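Local structure of peroxinectin A (Dictyostelium discoideum, 6ERC) at residues Pro47-Ser52 / Leu379-Leu384; Thr69-Met74 / Pro343-Leu348; Trp75-Ile80 / Pro218-Ile223; Trp93-Pro98 / Lys112-Phe117. The protein catalyses the hydrogen peroxide-driven oxidation of phenolic donors with a bound heme, and is a secreted glycoprotein that also oxidises iodide and thiocyanate. All coordinates share one frame; numbering follows the deposited sequence.

Contact 1 (Pro47-Ser52 / Leu379-Leu384); sequences PSRAIS and LASRNL. With HEM (protoporphyrin IX containing Fe), chain F.
Ser-48, Arg-49 and Ser-52 pack against Ala-380, Ser-381 and Leu-384 where the short helical segments 48-52 and 379-384 of the animal heme peroxidase fold cross, their N-to-C directions 129° apart and axes 8.2 Å apart. Arg-49 can be followed outward. Its CB lies 3.9 Å from Ser-381 OG. CG is anti to the backbone N and leans on Pro-98; a bend at chi2 (55°) then carries CD back to 3.7 Å from Ser-381 OG. At the tip NE and NH1 form salt bridges with Asp-101 and Asp-378, and NH2 a hydrogen bond with Asn-366. Asp-378 OD2 also bonds Ser-52 OG and Ser-381 OG, so one carboxylate gathers three polar groups at this buried crossing. Ser-52 OG sits 3.5 Å from Ala-380 CB. Ser-48 OG, bonded to Gln-385, lies 3.6 Å from Leu-384 CB. Turned away from the crossing, helix 379-390 faces the cofactor: Leu-379 CD1 touches ring carbon C3A, and Arg-382 NE donates to heme propionate O2A at 2.9 Å, with an N-H...O angle of 136°.

Contact 2 (Thr69-Met74 / Pro343-Leu348); sequences TDMFNM and PLIRGL. With HEM (protoporphyrin IX containing Fe), chain F.
The start of helix 70-80, which leads toward the predicted proton acceptor His-81, meets helix 342-350 through Met-71 and Leu-348, the axes of segments 70-74 and 343-348 being 108° apart. Met-71 N belongs to the first turn, where a helix has amides to spare, and it donates to Leu-348 O at 2.9 Å. The bond bends to 147° at the hydrogen, and the nitrogen stands 46° out of the carbonyl plane. Thr-69 is the N-cap: its OG1 accepts a weak bond from Phe-72 N and also bonds Val-508 O, while its CB rests on Leu-348 O. Beyond this polar junction Leu-348 packs against helix 70-80, with more surface covered than any other residue here. Met-71, bent at chi2 and chi3, folds its CE against Leu-348 CD1 at 3.7 Å and reaches Ile-345 CD1 at 4.0 Å. The other methyl, Leu-348 CD2, is 3.9 Å from Met-74 CG and equally close to Asp-70 CB. Both methionine chains cross the leucine at about a right angle, and Met-74 CG lies near both its methyls. Met-74 goes on to touch Ile-223 of helix 218-241. One residue back, Asn-73 brings its carbonyl oxygen and CB to heme methyl CMC. The arrangement is a capped helix start, opening the helix that runs up to His-81 in the animal heme peroxidase fold.

Contact 3 (Trp75-Ile80 / Pro218-Ile223); sequences WGQFLI and PGLLSI. With HEM (protoporphyrin IX containing Fe), chain F.
Ile-223, Leu-220 and Phe-78 carry most of this buried contact, in which the helical segments 75-80 and 218-223 cross at -68°, their axes 9.6 Å apart. Ile-223 CG2, anti to its backbone N, lies over one face of the Phe-78 ring, 3.6 Å from its centroid and 15° off the normal: a CH-pi contact. The same methyl is 3.9 Å from Trp-75 CZ3, and Phe-78 CD2 stands over one face of that indole, toward its rim. Leu-220 CD1 comes to the edge of the Phe-78 ring, in its plane, and sits 3.9 Å from Phe-78 CB, whereas CD2 reaches Gln-77 NE2, also at 3.9 Å. Extended beyond CG, Gln-77 lays its amide over a face of the porphyrin, near pyrrole B, with CD 3.6 Å from C4B; OE1 and NE2 hold weak bonds to Asn-217 and Glu-216. An alanine here would probably leave both residues without these bonds and Leu-220 CD2 and heme ring B without their amide neighbour. Leu-220 touches the predicted proton acceptor His-81. The chemistry is apolar between the helices, with a single amide where helix 70-80 meets the heme, suggesting that shape and dispersion, more than polar pairing, set their spacing.

Contact 4 (Trp93-Pro98 / Lys112-Phe117); sequences WPIKVP and KTMNYF
With CG1 anti to its carbonyl carbon (chi1 -53°), Ile-95 sends that atom to Tyr-116 CB at 3.6 Å, and its CG2 meets Met-114 CE at 3.7 Å. Tyr-116, whose CG is anti to the backbone N (chi1 177°), crosses Trp-93 at an oblique angle: its CE1 is 4.2 Å from Trp-93 CE3, and its CD1 and CB pack on Trp-93 O. Four backbone bonds zip the strands into an antiparallel pair. Ile-95 and Met-114 form the hydrogen-bonded pair, Ile-95 N to Met-114 O and Met-114 N to Ile-95 O, each 2.9 Å long. Trp-93 N to Tyr-116 O and Val-97 N to Lys-112 O, both 3.1 Å, extend the register beyond it. Lys-96 and Thr-113, a non-hydrogen-bonded pair, occupy the opposite, exposed face. Val-97 CG2 adds to the buried side against Met-114 CG. An alanine at Ile-95 would probably open a gap between Met-114 CE and Tyr-116 CB, leaving the methionine tip freer to turn. Strand 91-96 is outermost in a four-stranded antiparallel sheet, and strand 113-124 is its inner neighbour. The buried face leans on helix 379-390 through Gln-385 and Arg-386, where Tyr-116 OH bonds Asp-389, and on helix 48-56, where Met-114 touches Arg-49.

Overall arrangement
Contacts 1, 2 and 3 are buried helix crossings that touch the heme, whereas contact 4 is a partly exposed strand pair farther from the chain's centre. Contacts 2 and 3 share helix 70-80 and lie side by side, with centres about 9 Å apart: Met-74 and Leu-344 of contact 2 pack on residues 218-223 of contact 3. Contacts 1 and 4 also touch, since Arg-49 lies on Lys-96 and Pro-98. The chemistry shifts with position. Contact 3, the most central, is almost wholly apolar; contact 2 adds one backbone bond at a helix start; contact 1 is rich in serines, two bonded to the neighbouring Asp-378 and the third to Gln-385; contact 4 relies on regular backbone bonding.

Contact 1 (Pro47-Ser52 / Leu379-Leu384)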
# COMPACT_ATOMS: atom_id res chain seq x y z
N PRO A 47 8.57 -5.52 23.63
CA PRO A 47 8.67 -4.40 22.69
C PRO A 47 8.65 -4.87 21.25
O PRO A 47 8.85 -6.05 20.94
CB PRO A 47 10.01 -3.75 23.05
CG PRO A 47 10.30 -4.20 24.44
CD PRO A 47 9.71 -5.57 24.56
N SER A 48 8.42 -3.91 20.34
CA SER A 48 8.25 -4.23 18.93
C SER A 48 9.49 -4.92 18.37
O SER A 48 9.40 -5.96 17.71
CB SER A 48 7.94 -2.96 18.13
OG SER A 48 6.76 -2.34 18.62
N ARG A 49 10.68 -4.35 18.62
CA ARG A 49 11.90 -4.91 18.05
C ARG A 49 12.17 -6.32 18.57
O ARG A 49 12.78 -7.13 17.87
CB ARG A 49 13.08 -3.99 18.35
CG ARG A 49 14.43 -4.52 17.88
CD ARG A 49 14.45 -4.87 16.40
NE ARG A 49 15.78 -5.32 15.98
CZ ARG A 49 16.05 -5.88 14.80
NH1 ARG A 49 15.09 -6.06 13.90
NH2 ARG A 49 17.29 -6.25 14.52
N ALA A 50 11.72 -6.63 19.79
CA ALA A 50 11.86 -7.99 20.30
C ALA A 50 10.95 -8.94 19.53
O ALA A 50 11.39 -9.99 19.05
CB ALA A 50 11.55 -8.03 21.79
N ILE A 51 9.67 -8.58 19.40
CA ILE A 51 8.75 -9.40 18.61
C ILE A 51 9.28 -9.57 17.19
O ILE A 51 9.10 -10.63 16.58
CB ILE A 51 7.34 -8.78 18.61
CG1 ILE A 51 6.78 -8.68 20.04
CG2 ILE A 51 6.40 -9.60 17.74
CD1 ILE A 51 6.53 -10.01 20.72
N SER A 52 9.92 -8.54 16.65
CA SER A 52 10.49 -8.64 15.31
C SER A 52 11.57 -9.72 15.26
O SER A 52 11.57 -10.57 14.36
CB SER A 52 11.07 -7.29 14.88
OG SER A 52 11.66 -7.36 13.60
N LEU A 379 11.06 -2.63 9.34
CA LEU A 379 9.67 -2.49 8.91
C LEU A 379 8.74 -3.37 9.73
O LEU A 379 7.60 -2.97 10.00
CB LEU A 379 9.55 -2.81 7.42
CG LEU A 379 8.20 -2.55 6.76
CD1 LEU A 379 7.67 -1.15 7.07
CD2 LEU A 379 8.32 -2.73 5.26
N ALA A 380 9.20 -4.55 10.13
CA ALA A 380 8.40 -5.38 11.04
C ALA A 380 8.13 -4.64 12.34
O ALA A 380 7.00 -4.61 12.83
CB ALA A 380 9.12 -6.70 11.30
N SER A 381 9.17 -4.03 12.92
CA SER A 381 8.99 -3.28 14.16
C SER A 381 8.06 -2.08 13.95
O SER A 381 7.19 -1.82 14.79
CB SER A 381 10.34 -2.81 14.70
OG SER A 381 11.20 -3.91 14.96
N ARG A 382 8.24 -1.35 12.85
CA ARG A 382 7.38 -0.21 12.58
C ARG A 382 5.92 -0.62 12.52
O ARG A 382 5.04 0.11 12.99
CB ARG A 382 7.81 0.47 11.28
CG ARG A 382 9.13 1.23 11.38
CD ARG A 382 9.35 2.15 10.18
NE ARG A 382 8.52 3.35 10.24
CZ ARG A 382 8.80 4.43 10.97
NH1 ARG A 382 9.89 4.46 11.73
NH2 ARG A 382 7.98 5.48 10.96
N ASN A 383 5.64 -1.80 11.95
CA ASN A 383 4.26 -2.27 11.89
C ASN A 383 3.72 -2.56 13.28
O ASN A 383 2.61 -2.13 13.63
CB ASN A 383 4.17 -3.51 11.00
CG ASN A 383 4.56 -3.22 9.56
OD1 ASN A 383 4.31 -2.13 9.05
ND2 ASN A 383 5.17 -4.20 8.91
N LEU A 384 4.48 -3.29 14.10
CA LEU A 384 4.06 -3.57 15.47
C LEU A 384 3.80 -2.28 16.23
O LEU A 384 2.78 -2.14 16.91
CB LEU A 384 5.11 -4.41 16.18
CG LEU A 384 4.97 -5.94 16.08
CD1 LEU A 384 3.70 -6.43 16.77
CD2 LEU A 384 5.00 -6.40 14.64
CHA HEM F . 3.08 1.06 4.99
CHB HEM F . 7.39 0.24 2.98
CHC HEM F . 5.39 -3.15 0.12
CHD HEM F . 1.13 -2.48 2.32
C1A HEM F . 4.43 1.08 4.73
C2A HEM F . 5.41 1.83 5.47
C3A HEM F . 6.61 1.61 4.93
C4A HEM F . 6.41 0.71 3.81
CMA HEM F . 7.97 2.20 5.38
CAA HEM F . 5.10 2.71 6.69
CBA HEM F . 5.72 2.03 7.90
CGA HEM F . 5.02 2.47 9.16
O1A HEM F . 3.80 2.18 9.31
O2A HEM F . 5.68 3.10 10.03
C1B HEM F . 7.21 -0.73 2.02
C2B HEM F . 8.25 -1.23 1.14
C3B HEM F . 7.70 -2.16 0.35
C4B HEM F . 6.30 -2.29 0.70
CMB HEM F . 9.69 -0.70 1.18
CAB HEM F . 8.35 -3.01 -0.77
CBB HEM F . 9.66 -2.97 -1.05
C1C HEM F . 4.07 -3.28 0.46
C2C HEM F . 3.11 -4.20 -0.13
C3C HEM F . 1.92 -4.01 0.49
C4C HEM F . 2.11 -2.97 1.48
CMC HEM F . 3.50 -5.18 -1.25
CAC HEM F . 0.52 -4.67 0.31
CBC HEM F . 0.21 -5.62 -0.57
C1D HEM F . 1.28 -1.44 3.20
C2D HEM F . 0.22 -0.83 3.97
C3D HEM F . 0.77 0.14 4.71
C4D HEM F . 2.18 0.19 4.42
CMD HEM F . -1.26 -1.26 3.93
CAD HEM F . 0.06 1.10 5.68
CBD HEM F . -0.57 2.18 4.80
CGD HEM F . -0.57 3.52 5.49
O1D HEM F . 0.46 4.23 5.41
O2D HEM F . -1.59 3.89 6.12
NA HEM F . 5.07 0.41 3.72
NB HEM F . 6.04 -1.40 1.73
NC HEM F . 3.42 -2.55 1.44
ND HEM F . 2.46 -0.79 3.50
FE HEM F . 4.21 -1.05 2.59

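Contact 2 (Thr69-Met74 / Pro343-Leu348)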
# COMPACT_ATOMS: atom_id res chain seq x y z
N THR A 69 3.71 -13.48 -8.28
CA THR A 69 4.85 -12.77 -8.84
C THR A 69 5.14 -11.50 -8.05
O THR A 69 4.31 -11.00 -7.30
CB THR A 69 4.58 -12.41 -10.31
OG1 THR A 69 3.44 -11.54 -10.39
CG2 THR A 69 4.32 -13.65 -11.13
N ASP A 70 6.36 -10.98 -8.24
CA ASP A 70 6.70 -9.69 -7.66
C ASP A 70 5.76 -8.60 -8.14
O ASP A 70 5.44 -7.67 -7.39
CB ASP A 70 8.15 -9.33 -8.00
CG ASP A 70 9.16 -10.26 -7.36
OD1 ASP A 70 8.92 -10.72 -6.22
OD2 ASP A 70 10.21 -10.52 -7.99
N MET A 71 5.29 -8.70 -9.39
CA MET A 71 4.36 -7.71 -9.92
C MET A 71 3.07 -7.68 -9.10
O MET A 71 2.42 -6.63 -9.01
CB MET A 71 4.05 -8.02 -11.39
CG MET A 71 3.07 -7.06 -12.04
SD MET A 71 3.63 -5.34 -12.04
CE MET A 71 4.76 -5.36 -13.42
N PHE A 72 2.68 -8.81 -8.51
CA PHE A 72 1.45 -8.85 -7.72
C PHE A 72 1.54 -7.94 -6.51
O PHE A 72 0.60 -7.20 -6.20
CB PHE A 72 1.15 -10.29 -7.29
CG PHE A 72 0.03 -10.40 -6.29
CD1 PHE A 72 -1.29 -10.29 -6.69
CD2 PHE A 72 0.31 -10.63 -4.95
CE1 PHE A 72 -2.31 -10.40 -5.77
CE2 PHE A 72 -0.72 -10.74 -4.03
CZ PHE A 72 -2.03 -10.62 -4.44
N ASN A 73 2.66 -7.98 -5.79
CA ASN A 73 2.79 -7.11 -4.62
C ASN A 73 3.18 -5.69 -5.00
O ASN A 73 2.93 -4.77 -4.22
CB ASN A 73 3.80 -7.70 -3.62
CG ASN A 73 5.25 -7.45 -4.00
OD1 ASN A 73 5.72 -6.31 -3.98
ND2 ASN A 73 5.97 -8.52 -4.30
N MET A 74 3.75 -5.49 -6.19
CA MET A 74 3.94 -4.14 -6.69
C MET A 74 2.61 -3.44 -6.93
O MET A 74 2.47 -2.24 -6.67
CB MET A 74 4.78 -4.16 -7.97
CG MET A 74 6.24 -4.49 -7.74
SD MET A 74 7.08 -3.25 -6.73
CE MET A 74 8.73 -3.94 -6.66
N PRO A 343 13.25 -3.48 -18.48
CA PRO A 343 13.97 -4.56 -17.77
C PRO A 343 13.36 -4.91 -16.42
O PRO A 343 13.37 -6.08 -16.03
CB PRO A 343 15.39 -3.99 -17.64
CG PRO A 343 15.49 -2.94 -18.69
CD PRO A 343 14.13 -2.35 -18.80
N LEU A 344 12.85 -3.91 -15.69
CA LEU A 344 12.16 -4.20 -14.44
C LEU A 344 10.88 -4.98 -14.69
O LEU A 344 10.64 -6.02 -14.07
CB LEU A 344 11.85 -2.90 -13.70
CG LEU A 344 13.04 -2.21 -13.04
CD1 LEU A 344 12.69 -0.77 -12.70
CD2 LEU A 344 13.46 -2.97 -11.79
N ILE A 345 10.03 -4.49 -15.59
CA ILE A 345 8.75 -5.14 -15.86
C ILE A 345 8.97 -6.62 -16.15
O ILE A 345 8.24 -7.48 -15.65
CB ILE A 345 8.01 -4.45 -17.01
CG1 ILE A 345 7.76 -2.96 -16.70
CG2 ILE A 345 6.69 -5.16 -17.31
CD1 ILE A 345 6.85 -2.71 -15.52
N ARG A 346 9.96 -6.93 -16.98
CA ARG A 346 10.22 -8.33 -17.32
C ARG A 346 10.51 -9.14 -16.07
O ARG A 346 10.00 -10.26 -15.91
CB ARG A 346 11.37 -8.44 -18.31
CG ARG A 346 11.07 -7.90 -19.70
CD ARG A 346 12.17 -8.25 -20.69
NE ARG A 346 12.07 -7.49 -21.93
CZ ARG A 346 12.69 -6.34 -22.17
NH1 ARG A 346 13.47 -5.78 -21.25
NH2 ARG A 346 12.53 -5.73 -23.34
N GLY A 347 11.32 -8.60 -15.16
CA GLY A 347 11.62 -9.31 -13.93
C GLY A 347 10.41 -9.44 -13.02
O GLY A 347 10.20 -10.49 -12.41
N LEU A 348 9.61 -8.38 -12.92
CA LEU A 348 8.49 -8.39 -11.98
C LEU A 348 7.46 -9.46 -12.34
O LEU A 348 6.87 -10.08 -11.45
CB LEU A 348 7.82 -7.02 -11.96
CG LEU A 348 8.64 -5.85 -11.40
CD1 LEU A 348 7.86 -4.56 -11.57
CD2 LEU A 348 8.99 -6.07 -9.94
CHA HEM F . 3.08 1.06 4.99
CHB HEM F . 7.39 0.24 2.98
CHC HEM F . 5.39 -3.15 0.12
CHD HEM F . 1.13 -2.48 2.32
C1A HEM F . 4.43 1.08 4.73
C2A HEM F . 5.41 1.83 5.47
C3A HEM F . 6.61 1.61 4.93
C4A HEM F . 6.41 0.71 3.81
CMA HEM F . 7.97 2.20 5.38
CAA HEM F . 5.10 2.71 6.69
CBA HEM F . 5.72 2.03 7.90
CGA HEM F . 5.02 2.47 9.16
O1A HEM F . 3.80 2.18 9.31
O2A HEM F . 5.68 3.10 10.03
C1B HEM F . 7.21 -0.73 2.02
C2B HEM F . 8.25 -1.23 1.14
C3B HEM F . 7.70 -2.16 0.35
C4B HEM F . 6.30 -2.29 0.70
CMB HEM F . 9.69 -0.70 1.18
CAB HEM F . 8.35 -3.01 -0.77
CBB HEM F . 9.66 -2.97 -1.05
C1C HEM F . 4.07 -3.28 0.46
C2C HEM F . 3.11 -4.20 -0.13
C3C HEM F . 1.92 -4.01 0.49
C4C HEM F . 2.11 -2.97 1.48
CMC HEM F . 3.50 -5.18 -1.25
CAC HEM F . 0.52 -4.67 0.31
CBC HEM F . 0.21 -5.62 -0.57
C1D HEM F . 1.28 -1.44 3.20
C2D HEM F . 0.22 -0.83 3.97
C3D HEM F . 0.77 0.14 4.71
C4D HEM F . 2.18 0.19 4.42
CMD HEM F . -1.26 -1.26 3.93
CAD HEM F . 0.06 1.10 5.68
CBD HEM F . -0.57 2.18 4.80
CGD HEM F . -0.57 3.52 5.49
O1D HEM F . 0.46 4.23 5.41
O2D HEM F . -1.59 3.89 6.12
NA HEM F . 5.07 0.41 3.72
NB HEM F . 6.04 -1.40 1.73
NC HEM F . 3.42 -2.55 1.44
ND HEM F . 2.46 -0.79 3.50
FE HEM F . 4.21 -1.05 2.59

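Contact 3 (Trp75-Ile80 / Pro218-Ile223)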
# COMPACT_ATOMS: atom_id res chain seq x y z
N TRP A 75 1.61 -4.18 -7.41
CA TRP A 75 0.28 -3.59 -7.55
C TRP A 75 -0.37 -3.38 -6.19
O TRP A 75 -1.05 -2.37 -5.97
CB TRP A 75 -0.62 -4.47 -8.42
CG TRP A 75 -1.90 -3.78 -8.74
CD1 TRP A 75 -3.11 -3.98 -8.13
CD2 TRP A 75 -2.11 -2.76 -9.72
NE1 TRP A 75 -4.06 -3.15 -8.68
CE2 TRP A 75 -3.46 -2.39 -9.66
CE3 TRP A 75 -1.27 -2.13 -10.64
CZ2 TRP A 75 -4.00 -1.41 -10.49
CZ3 TRP A 75 -1.81 -1.16 -11.47
CH2 TRP A 75 -3.17 -0.81 -11.39
N GLY A 76 -0.18 -4.33 -5.27
CA GLY A 76 -0.70 -4.15 -3.93
C GLY A 76 -0.18 -2.89 -3.28
O GLY A 76 -0.94 -2.10 -2.71
N GLN A 77 1.13 -2.67 -3.36
CA GLN A 77 1.71 -1.45 -2.82
C GLN A 77 1.21 -0.23 -3.58
O GLN A 77 0.96 0.83 -2.99
CB GLN A 77 3.24 -1.53 -2.86
CG GLN A 77 3.94 -0.39 -2.15
CD GLN A 77 5.45 -0.49 -2.25
OE1 GLN A 77 5.98 -1.41 -2.87
NE2 GLN A 77 6.15 0.46 -1.63
N PHE A 78 1.06 -0.36 -4.90
CA PHE A 78 0.48 0.71 -5.70
C PHE A 78 -0.97 0.95 -5.33
O PHE A 78 -1.44 2.10 -5.35
CB PHE A 78 0.61 0.38 -7.18
CG PHE A 78 0.11 1.46 -8.09
CD1 PHE A 78 0.95 2.50 -8.47
CD2 PHE A 78 -1.18 1.44 -8.58
CE1 PHE A 78 0.50 3.49 -9.31
CE2 PHE A 78 -1.64 2.43 -9.41
CZ PHE A 78 -0.80 3.46 -9.78
N LEU A 79 -1.70 -0.11 -4.98
CA LEU A 79 -3.12 0.03 -4.64
C LEU A 79 -3.31 0.77 -3.33
O LEU A 79 -4.17 1.66 -3.22
CB LEU A 79 -3.77 -1.35 -4.59
CG LEU A 79 -5.24 -1.41 -4.15
CD1 LEU A 79 -6.11 -0.46 -4.97
CD2 LEU A 79 -5.74 -2.84 -4.28
N ILE A 80 -2.53 0.42 -2.30
CA ILE A 80 -2.71 1.07 -1.00
C ILE A 80 -2.37 2.55 -1.08
O ILE A 80 -2.99 3.37 -0.39
CB ILE A 80 -1.89 0.37 0.10
CG1 ILE A 80 -2.21 0.97 1.47
CG2 ILE A 80 -0.40 0.47 -0.18
CD1 ILE A 80 -3.59 0.62 1.97
N PRO A 218 11.75 1.01 -7.33
CA PRO A 218 11.58 1.22 -8.78
C PRO A 218 10.37 0.51 -9.36
O PRO A 218 9.65 1.09 -10.18
CB PRO A 218 12.89 0.66 -9.37
CG PRO A 218 13.84 0.54 -8.20
CD PRO A 218 12.98 0.27 -7.01
N GLY A 219 10.13 -0.74 -8.97
CA GLY A 219 8.95 -1.44 -9.44
C GLY A 219 7.68 -0.64 -9.22
O GLY A 219 6.74 -0.73 -10.01
N LEU A 220 7.63 0.14 -8.14
CA LEU A 220 6.51 1.04 -7.92
C LEU A 220 6.53 2.19 -8.91
O LEU A 220 5.48 2.57 -9.46
CB LEU A 220 6.54 1.55 -6.48
CG LEU A 220 5.40 2.47 -6.03
CD1 LEU A 220 4.06 1.77 -6.14
CD2 LEU A 220 5.65 2.95 -4.60
N LEU A 221 7.70 2.77 -9.15
CA LEU A 221 7.82 3.84 -10.13
C LEU A 221 7.49 3.35 -11.53
O LEU A 221 6.93 4.11 -12.33
CB LEU A 221 9.23 4.43 -10.09
CG LEU A 221 9.40 5.69 -9.25
CD1 LEU A 221 10.86 5.94 -8.93
CD2 LEU A 221 8.80 6.88 -9.98
N SER A 222 7.83 2.10 -11.84
CA SER A 222 7.52 1.56 -13.16
C SER A 222 6.02 1.56 -13.40
O SER A 222 5.56 1.91 -14.50
CB SER A 222 8.09 0.16 -13.30
OG SER A 222 9.50 0.20 -13.39
N ILE A 223 5.23 1.16 -12.40
CA ILE A 223 3.78 1.20 -12.56
C ILE A 223 3.32 2.64 -12.77
O ILE A 223 2.46 2.91 -13.62
CB ILE A 223 3.08 0.55 -11.35
CG1 ILE A 223 3.43 -0.94 -11.29
CG2 ILE A 223 1.57 0.75 -11.44
CD1 ILE A 223 2.87 -1.68 -10.08
CHA HEM F . 3.08 1.06 4.99
CHB HEM F . 7.39 0.24 2.98
CHC HEM F . 5.39 -3.15 0.12
CHD HEM F . 1.13 -2.48 2.32
C1A HEM F . 4.43 1.08 4.73
C2A HEM F . 5.41 1.83 5.47
C3A HEM F . 6.61 1.61 4.93
C4A HEM F . 6.41 0.71 3.81
CMA HEM F . 7.97 2.20 5.38
CAA HEM F . 5.10 2.71 6.69
CBA HEM F . 5.72 2.03 7.90
CGA HEM F . 5.02 2.47 9.16
O1A HEM F . 3.80 2.18 9.31
O2A HEM F . 5.68 3.10 10.03
C1B HEM F . 7.21 -0.73 2.02
C2B HEM F . 8.25 -1.23 1.14
C3B HEM F . 7.70 -2.16 0.35
C4B HEM F . 6.30 -2.29 0.70
CMB HEM F . 9.69 -0.70 1.18
CAB HEM F . 8.35 -3.01 -0.77
CBB HEM F . 9.66 -2.97 -1.05
C1C HEM F . 4.07 -3.28 0.46
C2C HEM F . 3.11 -4.20 -0.13
C3C HEM F . 1.92 -4.01 0.49
C4C HEM F . 2.11 -2.97 1.48
CMC HEM F . 3.50 -5.18 -1.25
CAC HEM F . 0.52 -4.67 0.31
CBC HEM F . 0.21 -5.62 -0.57
C1D HEM F . 1.28 -1.44 3.20
C2D HEM F . 0.22 -0.83 3.97
C3D HEM F . 0.77 0.14 4.71
C4D HEM F . 2.18 0.19 4.42
CMD HEM F . -1.26 -1.26 3.93
CAD HEM F . 0.06 1.10 5.68
CBD HEM F . -0.57 2.18 4.80
CGD HEM F . -0.57 3.52 5.49
O1D HEM F . 0.46 4.23 5.41
O2D HEM F . -1.59 3.89 6.12
NA HEM F . 5.07 0.41 3.72
NB HEM F . 6.04 -1.40 1.73
NC HEM F . 3.42 -2.55 1.44
ND HEM F . 2.46 -0.79 3.50
FE HEM F . 4.21 -1.05 2.59

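Contact 4 (Trp93-Pro98 / Lys112-Phe117)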
# COMPACT_ATOMS: atom_id res chain seq x y z
N TRP A 93 7.37 8.33 19.74
CA TRP A 93 7.38 7.13 20.58
C TRP A 93 8.46 6.21 20.03
O TRP A 93 8.16 5.26 19.29
CB TRP A 93 6.02 6.43 20.60
CG TRP A 93 6.03 5.11 21.33
CD1 TRP A 93 6.84 4.76 22.37
CD2 TRP A 93 5.20 3.97 21.06
NE1 TRP A 93 6.57 3.48 22.77
CE2 TRP A 93 5.57 2.97 21.99
CE3 TRP A 93 4.19 3.70 20.14
CZ2 TRP A 93 4.95 1.72 22.01
CZ3 TRP A 93 3.58 2.46 20.16
CH2 TRP A 93 3.96 1.49 21.09
N PRO A 94 9.72 6.46 20.35
CA PRO A 94 10.81 5.71 19.72
C PRO A 94 10.67 4.21 19.90
O PRO A 94 10.01 3.72 20.82
CB PRO A 94 12.07 6.24 20.43
CG PRO A 94 11.67 7.58 20.95
CD PRO A 94 10.22 7.47 21.30
N ILE A 95 11.30 3.48 18.99
CA ILE A 95 11.34 2.02 19.05
C ILE A 95 12.56 1.61 19.86
O ILE A 95 13.70 1.89 19.46
CB ILE A 95 11.38 1.40 17.64
CG1 ILE A 95 10.23 1.96 16.81
CG2 ILE A 95 11.35 -0.12 17.73
CD1 ILE A 95 10.02 1.27 15.46
N LYS A 96 12.32 0.95 20.99
CA LYS A 96 13.42 0.53 21.85
C LYS A 96 14.14 -0.66 21.24
O LYS A 96 13.51 -1.61 20.76
CB LYS A 96 12.89 0.18 23.24
CG LYS A 96 12.47 1.39 24.06
CD LYS A 96 12.07 0.99 25.48
CE LYS A 96 11.80 2.21 26.34
NZ LYS A 96 11.26 1.84 27.68
N VAL A 97 15.47 -0.61 21.24
CA VAL A 97 16.32 -1.69 20.76
C VAL A 97 16.74 -2.52 21.97
O VAL A 97 17.34 -1.96 22.91
CB VAL A 97 17.54 -1.16 20.01
CG1 VAL A 97 18.46 -2.31 19.58
CG2 VAL A 97 17.10 -0.34 18.80
N PRO A 98 16.46 -3.82 22.01
CA PRO A 98 16.98 -4.65 23.10
C PRO A 98 18.49 -4.53 23.21
O PRO A 98 19.20 -4.45 22.21
CB PRO A 98 16.55 -6.07 22.71
CG PRO A 98 15.36 -5.87 21.85
CD PRO A 98 15.59 -4.59 21.11
N LYS A 112 19.82 2.42 22.92
CA LYS A 112 19.70 2.63 21.49
C LYS A 112 18.24 2.49 21.04
O LYS A 112 17.49 1.66 21.56
CB LYS A 112 20.57 1.62 20.73
CG LYS A 112 22.06 1.87 20.87
CD LYS A 112 22.49 3.09 20.06
CE LYS A 112 24.00 3.26 20.07
NZ LYS A 112 24.42 4.43 19.24
N THR A 113 17.85 3.31 20.07
CA THR A 113 16.48 3.34 19.59
C THR A 113 16.45 3.54 18.08
O THR A 113 17.45 3.89 17.45
CB THR A 113 15.66 4.46 20.26
OG1 THR A 113 16.28 5.72 20.00
CG2 THR A 113 15.59 4.24 21.76
N MET A 114 15.28 3.30 17.51
CA MET A 114 14.99 3.62 16.12
C MET A 114 13.87 4.64 16.07
O MET A 114 12.90 4.55 16.83
CB MET A 114 14.60 2.37 15.33
CG MET A 114 15.73 1.37 15.16
SD MET A 114 15.21 -0.11 14.28
CE MET A 114 14.19 -0.90 15.53
N ASN A 115 14.01 5.63 15.19
CA ASN A 115 13.02 6.70 15.10
C ASN A 115 11.63 6.13 14.86
O ASN A 115 11.44 5.23 14.03
CB ASN A 115 13.39 7.66 13.96
CG ASN A 115 14.69 8.39 14.22
OD1 ASN A 115 15.77 7.80 14.15
ND2 ASN A 115 14.59 9.68 14.53
N TYR A 116 10.65 6.65 15.59
CA TYR A 116 9.24 6.39 15.29
C TYR A 116 8.41 7.56 15.79
O TYR A 116 8.59 8.02 16.92
CB TYR A 116 8.75 5.09 15.92
CG TYR A 116 7.28 4.83 15.68
CD1 TYR A 116 6.31 5.38 16.51
CD2 TYR A 116 6.86 4.05 14.61
CE1 TYR A 116 4.97 5.15 16.29
CE2 TYR A 116 5.52 3.81 14.39
CZ TYR A 116 4.58 4.37 15.22
OH TYR A 116 3.24 4.13 15.00
N PHE A 117 7.49 8.02 14.94
CA PHE A 117 6.59 9.11 15.27
C PHE A 117 5.16 8.63 15.13
O PHE A 117 4.81 7.99 14.14
CB PHE A 117 6.85 10.32 14.37
CG PHE A 117 8.17 10.99 14.63
CD1 PHE A 117 9.32 10.52 14.03
CD2 PHE A 117 8.25 12.08 15.47
CE1 PHE A 117 10.54 11.13 14.27
CE2 PHE A 117 9.45 12.69 15.72
CZ PHE A 117 10.61 12.22 15.12
O HOH W 1 19.59 -0.94 22.90